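Local structure of HTH-type dhaKLM operon transcriptional activator DhaS (Lactococcus lactis, 2IU5) at residues K16-A21 with S37-T42; D24-N29 with Y100-V105; D78-Q83 with L177-I182; L121-I126 with F144-N149. The protein activates transcription of the dhaKLM operon in complex with DhaQ upon activation by dihydroxyacetone, binding an inverted repeat that partly overlaps the -35 promoter sequence. The protein carries 1 engineered substitution. All blocks are in the same frame, centred on the assembly; numbering follows the deposited sequence.

Interaction 1: K16-A21 with S37-T42; sequences KIIAKA and SDIMQT
A21, I18 and I39 carry the contact between 16-21 and 37-42. The two helical segments run 8.5 Å apart at an angle of 111°. A21 sits where the backbones come closest, next to T42. Its methyl points at the other helix, and CB lies 3.5 Å from the carbonyl oxygen O of I39. The same CB meets the methyl CG2 of T42 at 3.9 Å.

One turn back, I18 presents two branches. Its CG2, anti to the backbone N, meets CG2 of I39 at 3.8 Å, and the two side chains cross at about a right angle. On its other branch, CG1 lies 3.8 Å from SD of M40. The bends at chi2 and chi3 fold M40 so that SD and CE both come within 4.1 Å of CG1 and CD1 of I18, the two side chains crossing at a slant.

F22 and L25 of helix 13-28 pack on I39 as well. L60 of helix 57-73 packs on I18. Segment 37-42 belongs to the predicted helix-turn-helix motif of this TetR-type domain, and the contact joins it to helix 13-28. The side chains that meet are almost all aliphatic or thioether groups, so the joint rests on close packing and shape rather than on charge.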
loop_
_atom_site.group_PDB
_atom_site.type_symbol
_atom_site.label_atom_id
_atom_site.label_comp_id
_atom_site.label_asym_id
_atom_site.label_seq_id
_atom_site.Cartn_x
_atom_site.Cartn_y
_atom_site.Cartn_z
ATOM N N LYS A 16 5.862 30.700 -4.381
ATOM C CA LYS A 16 6.950 29.838 -3.936
ATOM C C LYS A 16 7.588 30.363 -2.658
ATOM O O LYS A 16 7.974 29.573 -1.789
ATOM C CB LYS A 16 7.981 29.620 -5.057
ATOM C CG LYS A 16 7.463 28.642 -6.081
ATOM C CD LYS A 16 8.471 28.371 -7.192
ATOM C CE LYS A 16 8.542 26.856 -7.382
ATOM N NZ LYS A 16 9.734 26.351 -8.127
ATOM N N ILE A 17 7.695 31.686 -2.547
ATOM C CA ILE A 17 8.245 32.312 -1.344
ATOM C C ILE A 17 7.333 32.060 -0.143
ATOM O O ILE A 17 7.795 31.698 0.950
ATOM C CB ILE A 17 8.489 33.807 -1.587
ATOM C CG1 ILE A 17 9.570 34.016 -2.644
ATOM C CG2 ILE A 17 8.853 34.524 -0.283
ATOM C CD1 ILE A 17 9.649 35.459 -3.066
ATOM N N ILE A 18 6.031 32.246 -0.359
ATOM C CA ILE A 18 5.056 32.023 0.711
ATOM C C ILE A 18 5.085 30.548 1.131
ATOM O O ILE A 18 5.121 30.229 2.311
ATOM C CB ILE A 18 3.655 32.430 0.233
ATOM C CG1 ILE A 18 3.589 33.947 0.035
ATOM C CG2 ILE A 18 2.615 32.006 1.248
ATOM C CD1 ILE A 18 2.324 34.360 -0.724
ATOM N N ALA A 19 5.075 29.636 0.165
ATOM C CA ALA A 19 5.137 28.208 0.483
ATOM C C ALA A 19 6.398 27.801 1.257
ATOM O O ALA A 19 6.351 26.999 2.217
ATOM C CB ALA A 19 5.059 27.388 -0.813
ATOM N N LYS A 20 7.533 28.339 0.842
ATOM C CA LYS A 20 8.787 28.060 1.547
ATOM C C LYS A 20 8.714 28.514 3.002
ATOM O O LYS A 20 9.137 27.793 3.913
ATOM C CB LYS A 20 9.980 28.698 0.835
ATOM C CG LYS A 20 11.326 28.313 1.420
ATOM C CD LYS A 20 11.444 26.789 1.498
ATOM C CE LYS A 20 12.888 26.318 1.735
ATOM N NZ LYS A 20 13.284 26.540 3.158
ATOM N N ALA A 21 8.178 29.713 3.201
ATOM C CA ALA A 21 7.956 30.212 4.555
ATOM C C ALA A 21 7.105 29.263 5.399
ATOM O O ALA A 21 7.453 28.938 6.544
ATOM C CB ALA A 21 7.339 31.594 4.498
ATOM N N SER A 37 -0.517 35.607 9.328
ATOM C CA SER A 37 0.428 36.622 9.783
ATOM C C SER A 37 1.831 36.030 9.965
ATOM O O SER A 37 2.807 36.638 9.523
ATOM C CB SER A 37 -0.083 37.234 11.076
ATOM O OG SER A 37 -1.352 37.827 10.838
ATOM N N ASP A 38 1.935 34.859 10.609
ATOM C CA ASP A 38 3.241 34.228 10.843
ATOM C C ASP A 38 3.923 33.906 9.510
ATOM O O ASP A 38 5.118 34.175 9.327
ATOM C CB ASP A 38 3.117 32.917 11.636
ATOM C CG ASP A 38 2.650 33.104 13.057
ATOM O OD1 ASP A 38 2.914 34.189 13.636
ATOM O OD2 ASP A 38 2.018 32.157 13.608
ATOM N N ILE A 39 3.160 33.333 8.584
ATOM C CA ILE A 39 3.711 32.946 7.278
ATOM C C ILE A 39 4.310 34.149 6.577
ATOM O O ILE A 39 5.421 34.094 6.044
ATOM C CB ILE A 39 2.633 32.298 6.403
ATOM C CG1 ILE A 39 2.274 30.942 7.005
ATOM C CG2 ILE A 39 3.144 32.059 4.968
ATOM C CD1 ILE A 39 0.953 30.367 6.433
ATOM N N MET A 40 3.566 35.248 6.578
ATOM C CA MET A 40 3.992 36.429 5.839
ATOM C C MET A 40 5.111 37.209 6.525
ATOM O O MET A 40 5.964 37.789 5.855
ATOM C CB MET A 40 2.795 37.325 5.479
ATOM C CG MET A 40 1.748 36.568 4.626
ATOM S SD MET A 40 2.411 35.894 3.087
ATOM C CE MET A 40 2.546 37.384 2.109
ATOM N N GLN A 41 5.125 37.225 7.852
ATOM C CA GLN A 41 6.300 37.680 8.598
ATOM C C GLN A 41 7.550 36.911 8.196
ATOM O O GLN A 41 8.610 37.493 7.930
ATOM C CB GLN A 41 6.055 37.526 10.094
ATOM C CG GLN A 41 5.120 38.602 10.579
ATOM C CD GLN A 41 4.707 38.391 12.014
ATOM O OE1 GLN A 41 5.096 37.404 12.643
ATOM N NE2 GLN A 41 3.916 39.317 12.539
ATOM N N THR A 42 7.443 35.582 8.139
ATOM C CA THR A 42 8.592 34.757 7.810
ATOM C C THR A 42 9.005 34.975 6.343
ATOM O O THR A 42 10.198 34.990 6.014
ATOM C CB THR A 42 8.266 33.279 8.089
ATOM O OG1 THR A 42 8.083 33.122 9.497
ATOM C CG2 THR A 42 9.397 32.356 7.685
#

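Interaction 2: D24-N29 with Y100-V105; sequences DLMQSN and YQKIFV
K102 forms one tie of the joint between the TetR-type DNA-binding domain and the C-terminal region, its ammonium group reaching the C-terminal end of helix 13-28. NZ of K102 donates to the carbonyl O of M26 at 2.8 Å. It also donates to O of N29 at 2.8 Å. In both bonds the nitrogen stands above the carbonyl plane, 38° out of it at M26 and 62° at N29. A water accepts from NZ of K102 at 3.0 Å and donates to O of Q27. The chain of K102 is extended beyond CG, and this carries NZ across to the other backbone.

O of M26, near the helix end, and O of N29, in the loop after it, would probably both favour a positive charge. Segment 100-105 lies on helix 97-106 of the C-terminal region, so the grip ties that region to the first helix of the DNA-binding domain. An alanine in place of K102 would probably leave the carbonyl oxygens of M26 and N29 without this donor and weaken the tie between the two helices.

Nearer the backbone of K102 the contact is apolar. The bends at chi2 and chi3 of M26 bring its CE to CD1 of I103 at 4.0 Å, the two side chains crossing at about a right angle. The same CE meets CB of K102 at 4.1 Å, where M26 and K102 slide past each other in opposite directions. I103 also packs on L61 and F65 of helix 57-73. ND2 of N29 adds a bond at the turn, to O of L25 at 3.1 Å, in the carbonyl plane and on a lone pair; that oxygen also accepts from N of S28.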
loop_
_atom_site.group_PDB
_atom_site.type_symbol
_atom_site.label_atom_id
_atom_site.label_comp_id
_atom_site.label_asym_id
_atom_site.label_seq_id
_atom_site.Cartn_x
_atom_site.Cartn_y
_atom_site.Cartn_z
ATOM N N ASP A 24 8.993 26.064 6.204
ATOM C CA ASP A 24 9.925 26.385 7.277
ATOM C C ASP A 24 9.255 26.420 8.660
ATOM O O ASP A 24 9.771 25.829 9.619
ATOM C CB ASP A 24 10.655 27.696 6.986
ATOM C CG ASP A 24 11.669 27.572 5.835
ATOM O OD1 ASP A 24 11.925 26.441 5.354
ATOM O OD2 ASP A 24 12.210 28.621 5.412
ATOM N N LEU A 25 8.116 27.098 8.773
ATOM C CA LEU A 25 7.409 27.142 10.059
ATOM C C LEU A 25 6.902 25.762 10.489
ATOM O O LEU A 25 6.874 25.453 11.679
ATOM C CB LEU A 25 6.271 28.156 9.969
ATOM C CG LEU A 25 6.772 29.600 9.845
ATOM C CD1 LEU A 25 5.720 30.489 9.214
ATOM C CD2 LEU A 25 7.207 30.185 11.184
ATOM N N MET A 26 6.506 24.931 9.521
ATOM C CA MET A 26 6.005 23.572 9.838
ATOM C C MET A 26 7.094 22.649 10.378
ATOM O O MET A 26 6.817 21.602 10.942
ATOM C CB MET A 26 5.362 22.926 8.598
ATOM C CG MET A 26 4.026 23.520 8.207
ATOM S SD MET A 26 2.716 22.860 9.255
ATOM C CE MET A 26 2.334 21.284 8.464
ATOM N N GLN A 27 8.354 23.027 10.213
ATOM C CA GLN A 27 9.410 22.238 10.825
ATOM C C GLN A 27 9.341 22.305 12.351
ATOM O O GLN A 27 9.698 21.340 13.037
ATOM C CB GLN A 27 10.769 22.717 10.298
ATOM C CG GLN A 27 11.993 22.090 10.944
ATOM C CD GLN A 27 12.214 20.670 10.490
ATOM O OE1 GLN A 27 11.823 20.292 9.385
ATOM N NE2 GLN A 27 12.839 19.871 11.334
ATOM N N SER A 28 8.893 23.441 12.878
ATOM C CA SER A 28 9.116 23.707 14.300
ATOM C C SER A 28 7.884 24.208 15.038
ATOM O O SER A 28 7.975 24.498 16.235
ATOM C CB SER A 28 10.271 24.715 14.465
ATOM O OG SER A 28 9.939 25.929 13.791
ATOM N N ASN A 29 6.761 24.312 14.327
ATOM C CA ASN A 29 5.496 24.746 14.933
ATOM C C ASN A 29 4.375 23.788 14.546
ATOM O O ASN A 29 4.409 23.219 13.453
ATOM C CB ASN A 29 5.140 26.148 14.440
ATOM C CG ASN A 29 6.165 27.196 14.841
ATOM O OD1 ASN A 29 6.098 27.739 15.954
ATOM N ND2 ASN A 29 7.113 27.490 13.951
ATOM N N TYR A 100 5.515 16.369 6.670
ATOM C CA TYR A 100 4.649 15.282 6.194
ATOM C C TYR A 100 4.114 14.413 7.318
ATOM O O TYR A 100 2.970 13.942 7.241
ATOM C CB TYR A 100 5.232 14.485 5.001
ATOM C CG TYR A 100 5.094 15.338 3.773
ATOM C CD1 TYR A 100 3.839 15.497 3.169
ATOM C CD2 TYR A 100 6.177 15.993 3.220
ATOM C CE1 TYR A 100 3.662 16.281 2.049
ATOM C CE2 TYR A 100 6.010 16.794 2.074
ATOM C CZ TYR A 100 4.746 16.921 1.504
ATOM O OH TYR A 100 4.554 17.698 0.393
ATOM N N GLN A 101 4.899 14.177 8.364
ATOM C CA GLN A 101 4.362 13.524 9.558
ATOM C C GLN A 101 3.119 14.274 10.045
ATOM O O GLN A 101 2.091 13.657 10.379
ATOM C CB GLN A 101 5.361 13.564 10.711
ATOM C CG GLN A 101 6.555 12.688 10.560
ATOM C CD GLN A 101 7.446 12.758 11.781
ATOM O OE1 GLN A 101 7.310 13.663 12.618
ATOM N NE2 GLN A 101 8.365 11.804 11.894
ATOM N N LYS A 102 3.219 15.603 10.087
ATOM C CA LYS A 102 2.081 16.406 10.504
ATOM C C LYS A 102 0.886 16.289 9.594
ATOM O O LYS A 102 -0.243 16.221 10.065
ATOM C CB LYS A 102 2.475 17.858 10.731
ATOM C CG LYS A 102 3.383 18.010 11.922
ATOM C CD LYS A 102 3.926 19.426 12.032
ATOM C CE LYS A 102 4.842 19.512 13.232
ATOM N NZ LYS A 102 5.650 20.768 13.295
ATOM N N ILE A 103 1.130 16.262 8.295
ATOM C CA ILE A 103 0.041 16.162 7.329
ATOM C C ILE A 103 -0.668 14.815 7.433
ATOM O O ILE A 103 -1.898 14.750 7.311
ATOM C CB ILE A 103 0.544 16.345 5.914
ATOM C CG1 ILE A 103 1.143 17.746 5.724
ATOM C CG2 ILE A 103 -0.587 16.080 4.917
ATOM C CD1 ILE A 103 0.229 18.868 6.123
ATOM N N PHE A 104 0.070 13.733 7.655
ATOM C CA PHE A 104 -0.590 12.445 7.812
ATOM C C PHE A 104 -1.523 12.453 9.018
ATOM O O PHE A 104 -2.508 11.712 9.033
ATOM C CB PHE A 104 0.403 11.285 7.912
ATOM C CG PHE A 104 0.953 10.855 6.596
ATOM C CD1 PHE A 104 0.116 10.335 5.619
ATOM C CD2 PHE A 104 2.308 10.972 6.320
ATOM C CE1 PHE A 104 0.639 9.933 4.384
ATOM C CE2 PHE A 104 2.833 10.574 5.090
ATOM C CZ PHE A 104 1.983 10.054 4.127
ATOM N N VAL A 105 -1.222 13.277 10.021
ATOM C CA VAL A 105 -2.109 13.449 11.183
ATOM C C VAL A 105 -3.323 14.335 10.883
ATOM O O VAL A 105 -4.454 13.978 11.244
ATOM C CB VAL A 105 -1.352 13.999 12.413
ATOM C CG1 VAL A 105 -2.341 14.357 13.532
ATOM C CG2 VAL A 105 -0.350 12.974 12.913
HETATM O O HOH W 1 8.022 20.201 15.086
#

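Interaction 3: D78-Q83 with L177-I182; sequences DYYGWQ and LLLAQI
W82 pushes the six-membered part of its indole against three aliphatic side chains of 177-182. CD1 of L178 lies 3.6 Å from CZ3 and comes to the ring obliquely. CB and CD1 of L178 both lie 4.0 Å from CH2 of W82, and the two side chains run past each other in opposite directions. CD2 of L179 meets CZ2 at 3.9 Å, at the ring edge and near its plane. CD1 of I182 comes obliquely to CZ2 at 4.3 Å. The bump is thus the CZ2-CH2-CZ3 rim of the benzo ring, and the hollow lies between L178, L179 and I182.

Q83 covers one face of the indole. Its CG stands 3.5 Å above the plane, over the ring centre. Its NE2 reaches L179 CD2 at 3.9 Å and donates to OH of Y80 at 3.1 Å. An alanine at Q83 would probably leave a gap over the indole and beside L179, and the Y80 hydroxyl without this donor, though Q129 would remain.

Y80 OH and W82 NE1 share that partner, OE1 of Q129. V125 of helix 110-132 packs on W82 and I182. L178 itself also packs on Y148 of the second subunit, and further along A180 packs on A180 of that subunit. These contacts are consistent with the TetR-family fold, whose last two long helices, here 139-163 and 171-183, typically meet those of the partner in a four-helix bundle.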
loop_
_atom_site.group_PDB
_atom_site.type_symbol
_atom_site.label_atom_id
_atom_site.label_comp_id
_atom_site.label_asym_id
_atom_site.label_seq_id
_atom_site.Cartn_x
_atom_site.Cartn_y
_atom_site.Cartn_z
ATOM N N ASP A 78 14.342 16.170 -18.746
ATOM C CA ASP A 78 15.220 15.035 -18.942
ATOM C C ASP A 78 14.614 13.970 -19.824
ATOM O O ASP A 78 13.445 13.621 -19.701
ATOM C CB ASP A 78 15.668 14.454 -17.597
ATOM C CG ASP A 78 16.423 15.469 -16.750
ATOM O OD1 ASP A 78 17.602 15.749 -17.064
ATOM O OD2 ASP A 78 15.843 15.987 -15.775
ATOM N N TYR A 79 15.445 13.456 -20.717
ATOM C CA TYR A 79 15.064 12.334 -21.512
ATOM C C TYR A 79 14.946 11.089 -20.665
ATOM O O TYR A 79 13.997 10.344 -20.850
ATOM C CB TYR A 79 16.070 12.090 -22.631
ATOM C CG TYR A 79 15.513 11.247 -23.748
ATOM C CD1 TYR A 79 14.661 11.808 -24.691
ATOM C CD2 TYR A 79 15.837 9.903 -23.866
ATOM C CE1 TYR A 79 14.142 11.050 -25.722
ATOM C CE2 TYR A 79 15.320 9.136 -24.899
ATOM C CZ TYR A 79 14.474 9.724 -25.819
ATOM O OH TYR A 79 13.949 8.983 -26.857
ATOM N N TYR A 80 15.877 10.840 -19.752
ATOM C CA TYR A 80 15.779 9.623 -18.945
ATOM C C TYR A 80 15.975 9.970 -17.493
ATOM O O TYR A 80 17.086 9.959 -16.950
ATOM C CB TYR A 80 16.684 8.475 -19.429
ATOM C CG TYR A 80 16.578 7.166 -18.648
ATOM C CD1 TYR A 80 15.643 6.192 -18.991
ATOM C CD2 TYR A 80 17.417 6.905 -17.561
ATOM C CE1 TYR A 80 15.544 4.985 -18.274
ATOM C CE2 TYR A 80 17.327 5.718 -16.847
ATOM C CZ TYR A 80 16.390 4.758 -17.204
ATOM O OH TYR A 80 16.316 3.583 -16.484
ATOM N N GLY A 81 14.852 10.285 -16.876
ATOM C CA GLY A 81 14.928 11.007 -15.644
ATOM C C GLY A 81 14.444 10.280 -14.411
ATOM O O GLY A 81 14.665 10.783 -13.313
ATOM N N TRP A 82 13.793 9.123 -14.535
ATOM C CA TRP A 82 13.050 8.641 -13.381
ATOM C C TRP A 82 13.936 8.300 -12.191
ATOM O O TRP A 82 13.509 8.485 -11.049
ATOM C CB TRP A 82 12.103 7.509 -13.704
ATOM C CG TRP A 82 12.691 6.160 -13.926
ATOM C CD1 TRP A 82 12.951 5.605 -15.122
ATOM C CD2 TRP A 82 13.085 5.194 -12.929
ATOM N NE1 TRP A 82 13.489 4.336 -14.961
ATOM C CE2 TRP A 82 13.577 4.070 -13.622
ATOM C CE3 TRP A 82 13.070 5.176 -11.531
ATOM C CZ2 TRP A 82 14.051 2.933 -12.972
ATOM C CZ3 TRP A 82 13.545 4.028 -10.880
ATOM C CH2 TRP A 82 14.026 2.930 -11.605
ATOM N N GLN A 83 15.148 7.810 -12.462
ATOM C CA GLN A 83 15.999 7.409 -11.343
ATOM C C GLN A 83 16.422 8.660 -10.584
ATOM O O GLN A 83 16.459 8.649 -9.352
ATOM C CB GLN A 83 17.218 6.592 -11.786
ATOM C CG GLN A 83 16.789 5.296 -12.468
ATOM C CD GLN A 83 17.932 4.353 -12.721
ATOM O OE1 GLN A 83 18.882 4.269 -11.931
ATOM N NE2 GLN A 83 17.849 3.632 -13.832
ATOM N N LEU A 177 15.039 -3.082 -7.221
ATOM C CA LEU A 177 13.849 -3.907 -7.339
ATOM C C LEU A 177 13.027 -3.475 -8.561
ATOM O O LEU A 177 12.428 -4.303 -9.252
ATOM C CB LEU A 177 13.023 -3.839 -6.062
ATOM C CG LEU A 177 13.673 -4.355 -4.770
ATOM C CD1 LEU A 177 12.618 -4.228 -3.662
ATOM C CD2 LEU A 177 14.113 -5.803 -4.870
ATOM N N LEU A 178 12.995 -2.172 -8.830
ATOM C CA LEU A 178 12.175 -1.703 -9.959
ATOM C C LEU A 178 12.820 -2.147 -11.262
ATOM O O LEU A 178 12.146 -2.658 -12.152
ATOM C CB LEU A 178 12.057 -0.176 -9.954
ATOM C CG LEU A 178 11.167 0.431 -8.866
ATOM C CD1 LEU A 178 11.313 1.962 -8.870
ATOM C CD2 LEU A 178 9.691 0.018 -9.027
ATOM N N LEU A 179 14.129 -1.951 -11.374
ATOM C CA LEU A 179 14.816 -2.352 -12.609
ATOM C C LEU A 179 14.701 -3.859 -12.854
ATOM O O LEU A 179 14.580 -4.292 -14.001
ATOM C CB LEU A 179 16.291 -1.950 -12.560
ATOM C CG LEU A 179 16.556 -0.445 -12.684
ATOM C CD1 LEU A 179 17.990 -0.122 -12.291
ATOM C CD2 LEU A 179 16.291 0.013 -14.107
ATOM N N ALA A 180 14.739 -4.669 -11.794
ATOM C CA ALA A 180 14.651 -6.114 -11.970
ATOM C C ALA A 180 13.318 -6.508 -12.586
ATOM O O ALA A 180 13.251 -7.405 -13.436
ATOM C CB ALA A 180 14.810 -6.791 -10.633
ATOM N N GLN A 181 12.272 -5.824 -12.142
ATOM C CA GLN A 181 10.920 -6.134 -12.591
ATOM C C GLN A 181 10.750 -5.665 -14.022
ATOM O O GLN A 181 10.168 -6.375 -14.850
ATOM C CB GLN A 181 9.950 -5.378 -11.707
ATOM C CG GLN A 181 9.800 -6.006 -10.349
ATOM C CD GLN A 181 8.856 -5.182 -9.532
ATOM O OE1 GLN A 181 7.661 -5.217 -9.759
ATOM N NE2 GLN A 181 9.386 -4.431 -8.584
ATOM N N ILE A 182 11.257 -4.464 -14.315
ATOM C CA ILE A 182 11.137 -3.898 -15.669
ATOM C C ILE A 182 11.811 -4.830 -16.681
ATOM O O ILE A 182 11.329 -5.016 -17.804
ATOM C CB ILE A 182 11.796 -2.504 -15.724
ATOM C CG1 ILE A 182 10.934 -1.493 -14.981
ATOM C CG2 ILE A 182 12.097 -2.045 -17.169
ATOM C CD1 ILE A 182 11.685 -0.230 -14.578
#

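Interaction 4: L121-I126 with F144-N149; sequences LLDKVI and FICRYN
C146 and L122 lie where the two helices come closest, with their CA atoms 5.2 Å apart. CB of L122 meets CB of C146 at 3.8 Å. CG of L122 rests 3.7 Å from the carbonyl O of C146. Further along, CD1 of L122 packs on CB of N149 at 3.9 Å, the two side chains crossing at about a right angle. The tightest touch is between SG of C146 and CG1 of I126, at 3.4 Å. Chi1 of -69° sets SG anti to the carbonyl carbon, where it meets I126 and D123. CD1 of I126 meets CG2 of I145 at 3.9 Å.

Both segments belong to long helices of the TetR C-terminal region, 110-132 and 139-163. The axes of the two short segments are inclined at 140°, nearer antiparallel than perpendicular, and pass 9.1 Å apart.

D123 marks the solvent side. It is exposed, and its OD1 lies 3.7 Å from SG of C146. On the buried side, N and ND2 of N149 reach O of I145 from opposite faces of its plane. ND2 probably also donates to OE1 of Q181. OD1 of N149 pairs with the hydroxyl of Y148 of the second subunit, which carries this side of helix 139-163 into the dimer interface.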
loop_
_atom_site.group_PDB
_atom_site.type_symbol
_atom_site.label_atom_id
_atom_site.label_comp_id
_atom_site.label_asym_id
_atom_site.label_seq_id
_atom_site.Cartn_x
_atom_site.Cartn_y
_atom_site.Cartn_z
ATOM N N LEU A 121 4.634 8.727 -10.461
ATOM C CA LEU A 121 6.052 8.376 -10.615
ATOM C C LEU A 121 6.179 7.083 -11.429
ATOM O O LEU A 121 6.963 7.022 -12.380
ATOM C CB LEU A 121 6.740 8.255 -9.255
ATOM C CG LEU A 121 8.210 7.836 -9.401
ATOM C CD1 LEU A 121 9.062 8.753 -10.276
ATOM C CD2 LEU A 121 8.869 7.548 -8.079
ATOM N N LEU A 122 5.409 6.046 -11.088
ATOM C CA LEU A 122 5.501 4.809 -11.883
ATOM C C LEU A 122 5.131 5.002 -13.361
ATOM O O LEU A 122 5.731 4.408 -14.242
ATOM C CB LEU A 122 4.718 3.654 -11.255
ATOM C CG LEU A 122 5.513 2.746 -10.324
ATOM C CD1 LEU A 122 6.503 1.900 -11.116
ATOM C CD2 LEU A 122 6.187 3.534 -9.211
ATOM N N ASP A 123 4.136 5.850 -13.623
ATOM C CA ASP A 123 3.752 6.158 -14.994
ATOM C C ASP A 123 4.970 6.745 -15.707
ATOM O O ASP A 123 5.226 6.385 -16.855
ATOM C CB ASP A 123 2.540 7.100 -15.005
ATOM C CG ASP A 123 1.236 6.368 -14.680
ATOM O OD1 ASP A 123 1.248 5.119 -14.644
ATOM O OD2 ASP A 123 0.210 7.038 -14.460
ATOM N N LYS A 124 5.690 7.622 -15.009
ATOM C CA LYS A 124 6.938 8.235 -15.529
ATOM C C LYS A 124 8.049 7.203 -15.776
ATOM O O LYS A 124 8.761 7.280 -16.786
ATOM C CB LYS A 124 7.413 9.305 -14.538
ATOM C CG LYS A 124 8.706 10.037 -14.914
ATOM C CD LYS A 124 8.528 10.791 -16.200
ATOM C CE LYS A 124 9.469 11.999 -16.259
ATOM N NZ LYS A 124 10.873 11.527 -16.390
ATOM N N VAL A 125 8.204 6.248 -14.861
ATOM C CA VAL A 125 9.149 5.142 -15.053
ATOM C C VAL A 125 8.874 4.406 -16.355
ATOM O O VAL A 125 9.769 4.184 -17.188
ATOM C CB VAL A 125 9.078 4.179 -13.841
ATOM C CG1 VAL A 125 9.937 2.952 -14.078
ATOM C CG2 VAL A 125 9.530 4.899 -12.586
ATOM N N ILE A 126 7.615 4.019 -16.543
ATOM C CA ILE A 126 7.219 3.326 -17.767
ATOM C C ILE A 126 7.499 4.177 -19.011
ATOM O O ILE A 126 8.111 3.696 -19.952
ATOM C CB ILE A 126 5.733 2.973 -17.688
ATOM C CG1 ILE A 126 5.505 1.976 -16.545
ATOM C CG2 ILE A 126 5.261 2.410 -19.009
ATOM C CD1 ILE A 126 6.139 0.606 -16.749
ATOM N N PHE A 144 -0.553 -3.076 -14.078
ATOM C CA PHE A 144 -0.291 -3.862 -12.876
ATOM C C PHE A 144 1.048 -3.501 -12.260
ATOM O O PHE A 144 1.143 -3.287 -11.047
ATOM C CB PHE A 144 -0.320 -5.350 -13.184
ATOM C CG PHE A 144 -0.223 -6.214 -11.962
ATOM C CD1 PHE A 144 -1.358 -6.537 -11.233
ATOM C CD2 PHE A 144 1.003 -6.696 -11.546
ATOM C CE1 PHE A 144 -1.272 -7.334 -10.102
ATOM C CE2 PHE A 144 1.091 -7.502 -10.406
ATOM C CZ PHE A 144 -0.049 -7.811 -9.699
ATOM N N ILE A 145 2.094 -3.428 -13.076
ATOM C CA ILE A 145 3.426 -3.117 -12.541
ATOM C C ILE A 145 3.401 -1.750 -11.843
ATOM O O ILE A 145 4.003 -1.537 -10.770
ATOM C CB ILE A 145 4.517 -3.181 -13.641
ATOM C CG1 ILE A 145 5.884 -2.879 -13.016
ATOM C CG2 ILE A 145 4.257 -2.149 -14.692
ATOM C CD1 ILE A 145 7.022 -3.498 -13.799
ATOM N N CYS A 146 2.697 -0.795 -12.444
ATOM C CA CYS A 146 2.618 0.528 -11.829
ATOM C C CYS A 146 1.868 0.508 -10.502
ATOM O O CYS A 146 2.328 1.076 -9.511
ATOM C CB CYS A 146 1.932 1.509 -12.785
ATOM S SG CYS A 146 2.969 1.885 -14.233
ATOM N N ARG A 147 0.709 -0.140 -10.478
ATOM C CA ARG A 147 -0.095 -0.133 -9.273
ATOM C C ARG A 147 0.590 -0.923 -8.155
ATOM O O ARG A 147 0.565 -0.526 -6.985
ATOM C CB ARG A 147 -1.479 -0.662 -9.557
ATOM C CG ARG A 147 -2.272 0.368 -10.351
ATOM C CD ARG A 147 -3.700 -0.125 -10.517
ATOM N NE ARG A 147 -3.714 -1.315 -11.346
ATOM C CZ ARG A 147 -4.063 -2.522 -10.918
ATOM N NH1 ARG A 147 -4.430 -2.688 -9.654
ATOM N NH2 ARG A 147 -4.044 -3.553 -11.750
ATOM N N TYR A 148 1.201 -2.029 -8.546
ATOM C CA TYR A 148 1.903 -2.888 -7.578
ATOM C C TYR A 148 3.019 -2.112 -6.902
ATOM O O TYR A 148 3.084 -2.030 -5.671
ATOM C CB TYR A 148 2.486 -4.087 -8.317
ATOM C CG TYR A 148 3.126 -5.210 -7.497
ATOM C CD1 TYR A 148 2.392 -6.333 -7.139
ATOM C CD2 TYR A 148 4.456 -5.132 -7.111
ATOM C CE1 TYR A 148 2.973 -7.353 -6.405
ATOM C CE2 TYR A 148 5.066 -6.146 -6.370
ATOM C CZ TYR A 148 4.304 -7.250 -6.031
ATOM O OH TYR A 148 4.869 -8.275 -5.299
ATOM N N ASN A 149 3.915 -1.543 -7.698
ATOM C CA ASN A 149 5.027 -0.794 -7.144
ATOM C C ASN A 149 4.656 0.520 -6.469
ATOM O O ASN A 149 5.263 0.880 -5.457
ATOM C CB ASN A 149 6.113 -0.659 -8.206
ATOM C CG ASN A 149 6.779 -1.983 -8.457
ATOM O OD1 ASN A 149 7.608 -2.397 -7.658
ATOM N ND2 ASN A 149 6.421 -2.655 -9.543
#

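Overall arrangement
Interactions 1 and 2 share helix 13-28, and their centres are 14 Å apart. They touch through L25, whose CD2 lies 3.5 Å from OG1 of T42. Interaction 1 packs a helix of the predicted helix-turn-helix motif against helix 13-28. Interaction 2 ties the same helix to the C-terminal region. Interactions 3 and 4 lie on the other side of the chain's centre, 10 Å apart between centres, and both touch the second subunit. They also touch each other directly, CD2 of L178 lying 3.5 Å from OD1 of N149. Centres of interactions 1 and 3 are about 36 Å apart, so DNA-binding and dimer-contacting ends are well separated.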